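Local structure of chromosome-partitioning protein ParB (Caulobacter vibrioides NA1000, 6S6H) at residues I10-Q14 and I41-K47; L18-E22 and Q66-V70; R57-L61 and A79-A84. The protein binds the centromeric parS site near the chromosomal replication origin and takes part in partitioning the chromosome before cell division. All blocks are in the same frame, centred on the assembly; numbering follows the deposited sequence.

This fragment is the DNA-binding part of ParB, built from helices without strands, and its contacts overlap along the chain like links. From the N terminus, interaction 1 ties the end of helix 4-11 to helix 38-45, closing a loop that contains helix 20-34. Interaction 2 opens inside that loop at 18-22 and closes beyond it at 66-70, so the two cross, and they touch where Val13 meets Leu18. Interaction 3 opens at 57-61, before interaction 2 has closed, and ends at 79-84; these two also cross and touch. Interactions 1 and 3 stand in series without touching. None is nested. Helix 20-34 is thus tied to helix 63-71 and helix 49-57 to helix 76-81.

Interaction 1: I10-Q14 and I41-K47; sequences IENVQ and IAQTIGK. With nucleotides of chain C.
Ile10 presses its CG2 methyl against the first helix of the DNA-binding helix-turn-helix, 3.4 Å from Thr44 CG2 and 3.5 Å from Ile45 CG2. Its first torsion (chi1 -67°) sets CG2 anti to the backbone N and leaves CG1 beside that nitrogen, from where CD1 meets Ile41 CD1 at 3.9 Å. The isoleucine crosses all three partners at about a right angle.

Further along, the amide of Gln14 works in both directions. NE2 donates to Ile45 O at 3.1 Å, nearly straight (N-H...O 164°), reaching a lone pair in the carbonyl plane while the acceptor lies almost in the plane of the glutamine amide. OE1 of the same group takes a weak bond from Lys47 NZ at 3.3 Å. A carbonyl near the start of the turn is thereby satisfied by a side chain, just where Gly46 leaves helical geometry with positive phi.

Around this first shell, Thr44 OG1 bonds to Asn40 O within its own helix. Tyr27 of helix 20-34 packs on Val13, Ile41 and Ile45, and Ile41 also touches Val52 of the second motif helix, 49-57. The bent chain of Lys47 passes the DNA backbone on its way to Gln14, bringing CD to 3.6 Å from OP2 of DA14 of chain C.

Interaction 2: L18-E22 and Q66-V70; sequences LNVLE and QSYLV
Leu21 and Leu69 lead a small apolar contact at the protein surface, where the first turn of helix 20-34 meets helix 63-71; no hydrogen bond crosses between the segments. Leu21 divides its two methyls. CD1 lies over the turn of the opposing helix, 3.6 Å from both Gln66 CB and Gln66 O, and it also approaches Val70 CG2 at 4.1 Å. CD2 instead meets Leu69 CD1 at 4.0 Å, the two leucines crossing at about a right angle. Val20 reaches the same leucine methyl more loosely, through CG1.

The start of helix 20-34 is closed by a capping box. Asn19 holds the N-cap position, with CG turned between its backbone N and carbonyl carbon (chi1 69°), and its OD1 accepts from Glu22 N at 2.9 Å. The return bond runs from Asn19 N to Glu22 OE1, 3.1 Å long, met on the anti side of the carboxylate and well out of its plane. With OD1 engaged by the helix end, the other arm of the Asn19 amide faces the contact, ND2 lying 4.0 Å from Val70 CG2. Leu58, in the loop after helix 49-57, packs against both Val20 and Leu21.

Interaction 3: R57-L61 and A79-A84; sequences RLLAL and ARAIAA. With nucleotides of chain D; nucleotides of chain C.
The guanidinium groups of Arg57 and Arg80 lie with their planes 22° apart, Arg57 NH1 coming to 4.0 Å from Arg80 CG, yet each hydrogen-bonds to a different strand of the DNA. O5' of DT5 of chain D lies over one face of the Arg57 group, a water sits in plane at its edge, and the C7 methyl of DT6 of chain D lies obliquely near both groups. The Arg80 group meets its guanine edge-on: NH1 donates to N7 of DG13 of chain C at 3.0 Å and NH2 to O6 of that base at 2.8 Å, the first fairly straight (163°). Such a paired grip is the classic reading of guanine from the major groove.

Arg57 binds the backbone instead, its NE donating to OP2 of DT5 of chain D at 2.6 Å, while NH1 is hydrogen-bonded to Asn54 OD1. The water accepts from Arg57 NH2 at 2.6 Å and lies close to both Arg80 O and OP2 of DT6 of chain D, linking both segments to the phosphate.

Segment 57-61 begins at the last residue of helix 49-57, the second helix of the helix-turn-helix, and 79-84 carries the end of helix 76-81; both arginines reach the DNA from near helix C-termini. With CG anti to the backbone N (chi1 -172°) and a bend at chi3, Arg80 leads away from 57-61 to the guanine. The packing beneath is apolar: Leu61 CD1 touches Ala79 CB at 3.7 Å, Leu58 CD2 meets that same methyl at 4.0 Å, and Leu61 CD2 rests on Ala83.

Interaction 1: I10-Q14 and I41-K47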
loop_
_atom_site.group_PDB
_atom_site.type_symbol
_atom_site.label_atom_id
_atom_site.label_comp_id
_atom_site.label_asym_id
_atom_site.label_seq_id
_atom_site.Cartn_x
_atom_site.Cartn_y
_atom_site.Cartn_z
ATOM N N ILE B 10 18.390 -7.822 -6.328
ATOM C CA ILE B 10 17.841 -6.860 -5.326
ATOM C C ILE B 10 16.611 -6.170 -5.930
ATOM O O ILE B 10 15.565 -6.124 -5.254
ATOM C CB ILE B 10 18.923 -5.854 -4.876
ATOM C CG1 ILE B 10 20.031 -6.546 -4.076
ATOM C CG2 ILE B 10 18.306 -4.704 -4.092
ATOM C CD1 ILE B 10 21.331 -5.778 -4.020
ATOM N N GLU B 11 16.737 -5.675 -7.164
ATOM C CA GLU B 11 15.661 -4.973 -7.912
ATOM C C GLU B 11 14.398 -5.843 -7.970
ATOM O O GLU B 11 13.300 -5.287 -7.805
ATOM C CB GLU B 11 16.130 -4.630 -9.327
ATOM C CG GLU B 11 17.015 -3.399 -9.390
ATOM C CD GLU B 11 17.560 -3.084 -10.772
ATOM O OE1 GLU B 11 17.659 -1.891 -11.106
ATOM O OE2 GLU B 11 17.886 -4.031 -11.512
ATOM N N ASN B 12 14.547 -7.151 -8.193
ATOM C CA ASN B 12 13.420 -8.055 -8.556
ATOM C C ASN B 12 12.749 -8.643 -7.305
ATOM O O ASN B 12 11.730 -9.337 -7.472
ATOM C CB ASN B 12 13.863 -9.143 -9.537
ATOM C CG ASN B 12 13.836 -8.656 -10.972
ATOM O OD1 ASN B 12 12.881 -8.915 -11.699
ATOM N ND2 ASN B 12 14.859 -7.920 -11.375
ATOM N N VAL B 13 13.262 -8.366 -6.105
ATOM C CA VAL B 13 12.633 -8.821 -4.828
ATOM C C VAL B 13 11.181 -8.326 -4.796
ATOM O O VAL B 13 10.283 -9.157 -4.557
ATOM C CB VAL B 13 13.425 -8.343 -3.594
ATOM C CG1 VAL B 13 12.645 -8.553 -2.298
ATOM C CG2 VAL B 13 14.792 -9.009 -3.517
ATOM N N GLN B 14 10.967 -7.029 -5.048
ATOM C CA GLN B 14 9.639 -6.357 -4.962
ATOM C C GLN B 14 8.792 -6.676 -6.204
ATOM O O GLN B 14 7.555 -6.585 -6.095
ATOM C CB GLN B 14 9.810 -4.847 -4.775
ATOM C CG GLN B 14 10.269 -4.105 -6.026
ATOM C CD GLN B 14 10.762 -2.707 -5.723
ATOM O OE1 GLN B 14 10.357 -2.080 -4.743
ATOM N NE2 GLN B 14 11.643 -2.204 -6.574
ATOM N N ILE B 41 20.398 -0.787 -0.329
ATOM C CA ILE B 41 19.209 -1.560 -0.800
ATOM C C ILE B 41 18.128 -0.565 -1.230
ATOM O O ILE B 41 17.631 -0.693 -2.361
ATOM C CB ILE B 41 18.688 -2.527 0.286
ATOM C CG1 ILE B 41 19.724 -3.594 0.655
ATOM C CG2 ILE B 41 17.366 -3.154 -0.141
ATOM C CD1 ILE B 41 20.175 -4.456 -0.503
ATOM N N ALA B 42 17.797 0.387 -0.354
ATOM C CA ALA B 42 16.773 1.435 -0.569
ATOM C C ALA B 42 17.020 2.139 -1.907
ATOM O O ALA B 42 16.080 2.200 -2.720
ATOM C CB ALA B 42 16.784 2.409 0.583
ATOM N N GLN B 43 18.243 2.631 -2.134
ATOM C CA GLN B 43 18.627 3.353 -3.378
ATOM C C GLN B 43 18.509 2.411 -4.586
ATOM O O GLN B 43 18.109 2.891 -5.657
ATOM C CB GLN B 43 20.038 3.935 -3.260
ATOM C CG GLN B 43 20.111 5.172 -2.378
ATOM C CD GLN B 43 21.458 5.857 -2.420
ATOM O OE1 GLN B 43 22.330 5.522 -3.219
ATOM N NE2 GLN B 43 21.643 6.830 -1.540
ATOM N N THR B 44 18.829 1.123 -4.415
ATOM C CA THR B 44 18.775 0.086 -5.482
ATOM C C THR B 44 17.323 -0.143 -5.921
ATOM O O THR B 44 17.093 -0.226 -7.140
ATOM C CB THR B 44 19.417 -1.234 -5.029
ATOM O OG1 THR B 44 20.737 -0.947 -4.566
ATOM C CG2 THR B 44 19.478 -2.275 -6.126
ATOM N N ILE B 45 16.387 -0.245 -4.968
ATOM C CA ILE B 45 14.966 -0.621 -5.235
ATOM C C ILE B 45 14.099 0.637 -5.385
ATOM O O ILE B 45 12.887 0.471 -5.598
ATOM C CB ILE B 45 14.423 -1.570 -4.145
ATOM C CG1 ILE B 45 14.116 -0.843 -2.833
ATOM C CG2 ILE B 45 15.374 -2.739 -3.934
ATOM C CD1 ILE B 45 13.427 -1.706 -1.802
ATOM N N GLY B 46 14.683 1.837 -5.280
ATOM C CA GLY B 46 13.969 3.122 -5.428
ATOM C C GLY B 46 12.961 3.351 -4.311
ATOM O O GLY B 46 11.873 3.878 -4.599
ATOM N N LYS B 47 13.312 2.977 -3.079
ATOM C CA LYS B 47 12.475 3.155 -1.859
ATOM C C LYS B 47 13.292 3.901 -0.799
ATOM O O LYS B 47 14.468 4.214 -1.065
ATOM C CB LYS B 47 11.999 1.796 -1.332
ATOM C CG LYS B 47 10.913 1.127 -2.165
ATOM C CD LYS B 47 9.546 1.739 -1.961
ATOM C CE LYS B 47 8.679 1.686 -3.202
ATOM N NZ LYS B 47 8.401 0.291 -3.614
ATOM P P DA C 14 9.071 5.061 0.159
ATOM O OP1 DA C 14 9.616 5.580 -1.119
ATOM O OP2 DA C 14 9.766 3.953 0.866
ATOM O "O5'" DA C 14 8.930 6.322 1.118
ATOM C "C5'" DA C 14 8.177 7.465 0.679
ATOM C "C4'" DA C 14 8.227 8.561 1.716
ATOM O "O4'" DA C 14 7.515 8.145 2.904
ATOM C "C3'" DA C 14 9.624 8.948 2.189
ATOM O "O3'" DA C 14 9.582 10.349 2.452
ATOM C "C2'" DA C 14 9.792 8.137 3.460
ATOM C "C1'" DA C 14 8.385 8.170 4.026
ATOM N N9 DA C 14 8.024 7.047 4.889
ATOM C C8 DA C 14 8.347 5.719 4.751
ATOM N N7 DA C 14 7.841 4.953 5.686
ATOM C C5 DA C 14 7.124 5.833 6.485
ATOM C C6 DA C 14 6.355 5.643 7.646
ATOM N N6 DA C 14 6.170 4.455 8.226
ATOM N N1 DA C 14 5.777 6.731 8.200
ATOM C C2 DA C 14 5.961 7.924 7.616
ATOM N N3 DA C 14 6.665 8.227 6.528
ATOM C C4 DA C 14 7.226 7.124 6.003
#

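Interaction 2: L18-E22 and Q66-V70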
loop_
_atom_site.group_PDB
_atom_site.type_symbol
_atom_site.label_atom_id
_atom_site.label_comp_id
_atom_site.label_asym_id
_atom_site.label_seq_id
_atom_site.Cartn_x
_atom_site.Cartn_y
_atom_site.Cartn_z
ATOM N N LEU B 18 6.128 -12.193 -3.973
ATOM C CA LEU B 18 6.538 -12.483 -2.573
ATOM C C LEU B 18 5.629 -11.715 -1.613
ATOM O O LEU B 18 5.383 -10.522 -1.865
ATOM C CB LEU B 18 7.998 -12.073 -2.368
ATOM C CG LEU B 18 9.021 -12.766 -3.267
ATOM C CD1 LEU B 18 10.422 -12.248 -2.977
ATOM C CD2 LEU B 18 8.966 -14.277 -3.100
ATOM N N ASN B 19 5.169 -12.377 -0.548
ATOM C CA ASN B 19 4.479 -11.719 0.591
ATOM C C ASN B 19 5.527 -10.886 1.343
ATOM O O ASN B 19 6.728 -11.068 1.086
ATOM C CB ASN B 19 3.716 -12.729 1.457
ATOM C CG ASN B 19 4.599 -13.673 2.245
ATOM O OD1 ASN B 19 5.625 -13.275 2.791
ATOM N ND2 ASN B 19 4.187 -14.925 2.343
ATOM N N VAL B 20 5.085 -9.989 2.224
ATOM C CA VAL B 20 5.952 -8.964 2.879
ATOM C C VAL B 20 7.096 -9.647 3.645
ATOM O O VAL B 20 8.207 -9.086 3.646
ATOM C CB VAL B 20 5.125 -8.027 3.781
ATOM C CG1 VAL B 20 4.556 -8.746 4.994
ATOM C CG2 VAL B 20 5.928 -6.808 4.207
ATOM N N LEU B 21 6.843 -10.801 4.275
ATOM C CA LEU B 21 7.846 -11.520 5.112
ATOM C C LEU B 21 8.893 -12.203 4.221
ATOM O O LEU B 21 10.063 -12.282 4.648
ATOM C CB LEU B 21 7.135 -12.538 6.009
ATOM C CG LEU B 21 6.277 -11.941 7.123
ATOM C CD1 LEU B 21 5.516 -13.031 7.862
ATOM C CD2 LEU B 21 7.122 -11.126 8.094
ATOM N N GLU B 22 8.492 -12.689 3.044
ATOM C CA GLU B 22 9.410 -13.299 2.046
ATOM C C GLU B 22 10.340 -12.209 1.495
ATOM O O GLU B 22 11.537 -12.501 1.295
ATOM C CB GLU B 22 8.619 -13.996 0.937
ATOM C CG GLU B 22 7.975 -15.295 1.392
ATOM C CD GLU B 22 6.950 -15.878 0.436
ATOM O OE1 GLU B 22 6.468 -15.138 -0.438
ATOM O OE2 GLU B 22 6.626 -17.070 0.577
ATOM N N GLN B 66 3.140 -13.441 12.506
ATOM C CA GLN B 66 3.652 -13.716 11.138
ATOM C C GLN B 66 2.611 -14.547 10.376
ATOM O O GLN B 66 2.355 -14.226 9.200
ATOM C CB GLN B 66 5.018 -14.403 11.197
ATOM C CG GLN B 66 6.136 -13.488 11.690
ATOM C CD GLN B 66 7.513 -14.076 11.486
ATOM O OE1 GLN B 66 7.714 -14.964 10.664
ATOM N NE2 GLN B 66 8.483 -13.573 12.233
ATOM N N SER B 67 2.012 -15.546 11.034
ATOM C CA SER B 67 0.924 -16.397 10.478
ATOM C C SER B 67 -0.257 -15.524 10.034
ATOM O O SER B 67 -0.782 -15.768 8.932
ATOM C CB SER B 67 0.484 -17.450 11.462
ATOM O OG SER B 67 1.592 -18.217 11.911
ATOM N N TYR B 68 -0.658 -14.543 10.848
ATOM C CA TYR B 68 -1.766 -13.601 10.534
ATOM C C TYR B 68 -1.419 -12.795 9.273
ATOM O O TYR B 68 -2.327 -12.592 8.445
ATOM C CB TYR B 68 -2.079 -12.676 11.715
ATOM C CG TYR B 68 -2.635 -13.360 12.940
ATOM C CD1 TYR B 68 -3.658 -14.292 12.848
ATOM C CD2 TYR B 68 -2.158 -13.053 14.204
ATOM C CE1 TYR B 68 -4.171 -14.919 13.971
ATOM C CE2 TYR B 68 -2.663 -13.668 15.339
ATOM C CZ TYR B 68 -3.674 -14.604 15.222
ATOM O OH TYR B 68 -4.177 -15.212 16.337
ATOM N N LEU B 69 -0.161 -12.357 9.135
ATOM C CA LEU B 69 0.342 -11.606 7.948
ATOM C C LEU B 69 0.196 -12.465 6.688
ATOM O O LEU B 69 -0.358 -11.961 5.694
ATOM C CB LEU B 69 1.811 -11.222 8.154
ATOM C CG LEU B 69 2.059 -9.856 8.790
ATOM C CD1 LEU B 69 3.551 -9.604 8.956
ATOM C CD2 LEU B 69 1.420 -8.746 7.964
ATOM N N VAL B 70 0.697 -13.702 6.733
ATOM C CA VAL B 70 0.684 -14.663 5.589
ATOM C C VAL B 70 -0.768 -14.955 5.192
ATOM O O VAL B 70 -1.042 -14.990 3.975
ATOM C CB VAL B 70 1.454 -15.954 5.929
ATOM C CG1 VAL B 70 1.185 -17.064 4.921
ATOM C CG2 VAL B 70 2.947 -15.689 6.053
#

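Interaction 3: R57-L61 and A79-A84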
loop_
_atom_site.group_PDB
_atom_site.type_symbol
_atom_site.label_atom_id
_atom_site.label_comp_id
_atom_site.label_asym_id
_atom_site.label_seq_id
_atom_site.Cartn_x
_atom_site.Cartn_y
_atom_site.Cartn_z
ATOM N N ARG B 57 12.184 -5.608 10.015
ATOM C CA ARG B 57 11.781 -5.621 11.452
ATOM C C ARG B 57 10.642 -6.626 11.687
ATOM O O ARG B 57 10.583 -7.192 12.799
ATOM C CB ARG B 57 11.351 -4.224 11.915
ATOM C CG ARG B 57 12.506 -3.316 12.311
ATOM C CD ARG B 57 12.036 -1.959 12.803
ATOM N NE ARG B 57 11.163 -2.093 13.967
ATOM C CZ ARG B 57 9.940 -1.577 14.096
ATOM N NH1 ARG B 57 9.406 -0.834 13.139
ATOM N NH2 ARG B 57 9.257 -1.803 15.206
ATOM N N LEU B 58 9.780 -6.843 10.684
ATOM C CA LEU B 58 8.593 -7.743 10.758
ATOM C C LEU B 58 9.023 -9.192 11.024
ATOM O O LEU B 58 8.188 -9.952 11.551
ATOM C CB LEU B 58 7.802 -7.662 9.447
ATOM C CG LEU B 58 7.155 -6.314 9.134
ATOM C CD1 LEU B 58 6.530 -6.334 7.748
ATOM C CD2 LEU B 58 6.119 -5.942 10.184
ATOM N N LEU B 59 10.253 -9.569 10.660
ATOM C CA LEU B 59 10.791 -10.942 10.869
ATOM C C LEU B 59 10.959 -11.228 12.368
ATOM O O LEU B 59 10.953 -12.415 12.730
ATOM C CB LEU B 59 12.125 -11.089 10.133
ATOM C CG LEU B 59 12.052 -11.006 8.609
ATOM C CD1 LEU B 59 13.449 -10.895 8.015
ATOM C CD2 LEU B 59 11.314 -12.206 8.027
ATOM N N ALA B 60 11.095 -10.188 13.200
ATOM C CA ALA B 60 11.261 -10.285 14.670
ATOM C C ALA B 60 9.921 -10.578 15.361
ATOM O O ALA B 60 9.945 -10.941 16.545
ATOM C CB ALA B 60 11.880 -9.015 15.202
ATOM N N LEU B 61 8.789 -10.415 14.670
ATOM C CA LEU B 61 7.434 -10.653 15.244
ATOM C C LEU B 61 7.292 -12.119 15.640
ATOM O O LEU B 61 7.837 -12.994 14.972
ATOM C CB LEU B 61 6.363 -10.277 14.215
ATOM C CG LEU B 61 6.168 -8.782 13.976
ATOM C CD1 LEU B 61 5.359 -8.538 12.713
ATOM C CD2 LEU B 61 5.500 -8.127 15.170
ATOM N N ALA B 79 0.770 -5.048 11.704
ATOM C CA ALA B 79 1.885 -5.838 12.277
ATOM C C ALA B 79 2.998 -4.905 12.771
ATOM O O ALA B 79 3.448 -5.081 13.926
ATOM C CB ALA B 79 2.403 -6.808 11.246
ATOM N N ARG B 80 3.429 -3.961 11.930
ATOM C CA ARG B 80 4.507 -2.984 12.246
ATOM C C ARG B 80 4.095 -2.133 13.455
ATOM O O ARG B 80 4.951 -1.898 14.333
ATOM C CB ARG B 80 4.783 -2.104 11.026
ATOM C CG ARG B 80 6.000 -1.202 11.157
ATOM C CD ARG B 80 6.033 -0.204 10.016
ATOM N NE ARG B 80 4.931 0.745 10.108
ATOM C CZ ARG B 80 4.411 1.431 9.090
ATOM N NH1 ARG B 80 4.874 1.276 7.860
ATOM N NH2 ARG B 80 3.412 2.268 9.311
ATOM N N ALA B 81 2.825 -1.716 13.511
ATOM C CA ALA B 81 2.264 -0.825 14.554
ATOM C C ALA B 81 2.361 -1.471 15.944
ATOM O O ALA B 81 2.383 -0.710 16.922
ATOM C CB ALA B 81 0.837 -0.464 14.212
ATOM N N ILE B 82 2.421 -2.805 16.030
ATOM C CA ILE B 82 2.441 -3.574 17.315
ATOM C C ILE B 82 3.791 -4.283 17.505
ATOM O O ILE B 82 3.902 -5.066 18.477
ATOM C CB ILE B 82 1.269 -4.577 17.366
ATOM C CG1 ILE B 82 1.381 -5.664 16.292
ATOM C CG2 ILE B 82 -0.060 -3.848 17.295
ATOM C CD1 ILE B 82 0.393 -6.797 16.464
ATOM N N ALA B 83 4.776 -4.021 16.634
ATOM C CA ALA B 83 6.068 -4.756 16.563
ATOM C C ALA B 83 6.910 -4.514 17.824
ATOM O O ALA B 83 7.609 -5.454 18.248
ATOM C CB ALA B 83 6.829 -4.359 15.320
ATOM N N ALA B 84 6.850 -3.301 18.392
ATOM C CA ALA B 84 7.633 -2.865 19.574
ATOM C C ALA B 84 6.754 -2.869 20.829
ATOM O O ALA B 84 7.054 -2.095 21.750
ATOM C CB ALA B 84 8.212 -1.494 19.320
ATOM P P DT D 5 12.739 -1.706 17.220
ATOM O OP1 DT D 5 12.568 -2.174 18.621
ATOM O OP2 DT D 5 12.546 -2.670 16.102
ATOM O "O5'" DT D 5 11.780 -0.455 16.973
ATOM C "C5'" DT D 5 11.777 0.632 17.908
ATOM C "C4'" DT D 5 11.051 1.838 17.357
ATOM O "O4'" DT D 5 11.681 2.336 16.163
ATOM C "C3'" DT D 5 9.576 1.647 16.989
ATOM O "O3'" DT D 5 8.784 2.147 18.073
ATOM C "C2'" DT D 5 9.403 2.469 15.716
ATOM C "C1'" DT D 5 10.728 3.200 15.583
ATOM N N1 DT D 5 11.173 3.521 14.214
ATOM C C2 DT D 5 11.057 4.827 13.796
ATOM O O2 DT D 5 10.580 5.707 14.492
ATOM N N3 DT D 5 11.508 5.062 12.521
ATOM C C4 DT D 5 12.057 4.144 11.647
ATOM O O4 DT D 5 12.425 4.503 10.532
ATOM C C5 DT D 5 12.158 2.793 12.155
ATOM C C7 DT D 5 12.743 1.731 11.279
ATOM C C6 DT D 5 11.720 2.554 13.398
ATOM P P DG C 13 4.406 -0.286 -0.026
ATOM O OP1 DG C 13 4.573 -0.570 -1.476
ATOM O OP2 DG C 13 4.763 -1.319 0.982
ATOM O "O5'" DG C 13 5.199 1.057 0.295
ATOM C "C5'" DG C 13 5.045 2.199 -0.566
ATOM C "C4'" DG C 13 5.506 3.456 0.134
ATOM O "O4'" DG C 13 4.749 3.658 1.349
ATOM C "C3'" DG C 13 6.984 3.476 0.537
ATOM O "O3'" DG C 13 7.546 4.638 -0.086
ATOM C "C2'" DG C 13 6.952 3.489 2.060
ATOM C "C1'" DG C 13 5.624 4.160 2.344
ATOM N N9 DG C 13 5.008 3.904 3.644
ATOM C C8 DG C 13 4.850 2.688 4.263
ATOM N N7 DG C 13 4.211 2.770 5.399
ATOM C C5 DG C 13 3.911 4.119 5.529
ATOM C C6 DG C 13 3.226 4.816 6.561
ATOM O O6 DG C 13 2.730 4.364 7.601
ATOM N N1 DG C 13 3.144 6.178 6.291
ATOM C C2 DG C 13 3.659 6.795 5.176
ATOM N N2 DG C 13 3.483 8.120 5.099
ATOM N N3 DG C 13 4.294 6.157 4.205
ATOM C C4 DG C 13 4.386 4.832 4.446
ATOM P P DT D 6 7.187 2.032 18.054
ATOM O OP1 DT D 6 6.725 1.823 19.452
ATOM O OP2 DT D 6 6.796 1.064 16.991
ATOM O "O5'" DT D 6 6.732 3.489 17.597
ATOM C "C5'" DT D 6 7.179 4.651 18.312
ATOM C "C4'" DT D 6 6.717 5.909 17.617
ATOM O "O4'" DT D 6 7.384 6.023 16.340
ATOM C "C3'" DT D 6 5.216 5.981 17.329
ATOM O "O3'" DT D 6 4.728 7.257 17.761
ATOM C "C2'" DT D 6 5.119 5.768 15.826
ATOM C "C1'" DT D 6 6.443 6.323 15.325
ATOM N N1 DT D 6 6.954 5.758 14.055
ATOM C C2 DT D 6 7.434 6.629 13.100
ATOM O O2 DT D 6 7.431 7.841 13.238
ATOM N N3 DT D 6 7.915 6.023 11.964
ATOM C C4 DT D 6 7.979 4.665 11.705
ATOM O O4 DT D 6 8.442 4.267 10.640
ATOM C C5 DT D 6 7.470 3.812 12.754
ATOM C C7 DT D 6 7.495 2.330 12.560
ATOM C C6 DT D 6 6.996 4.393 13.864
HETATM O O HOH W 1 7.041 -0.385 14.964
#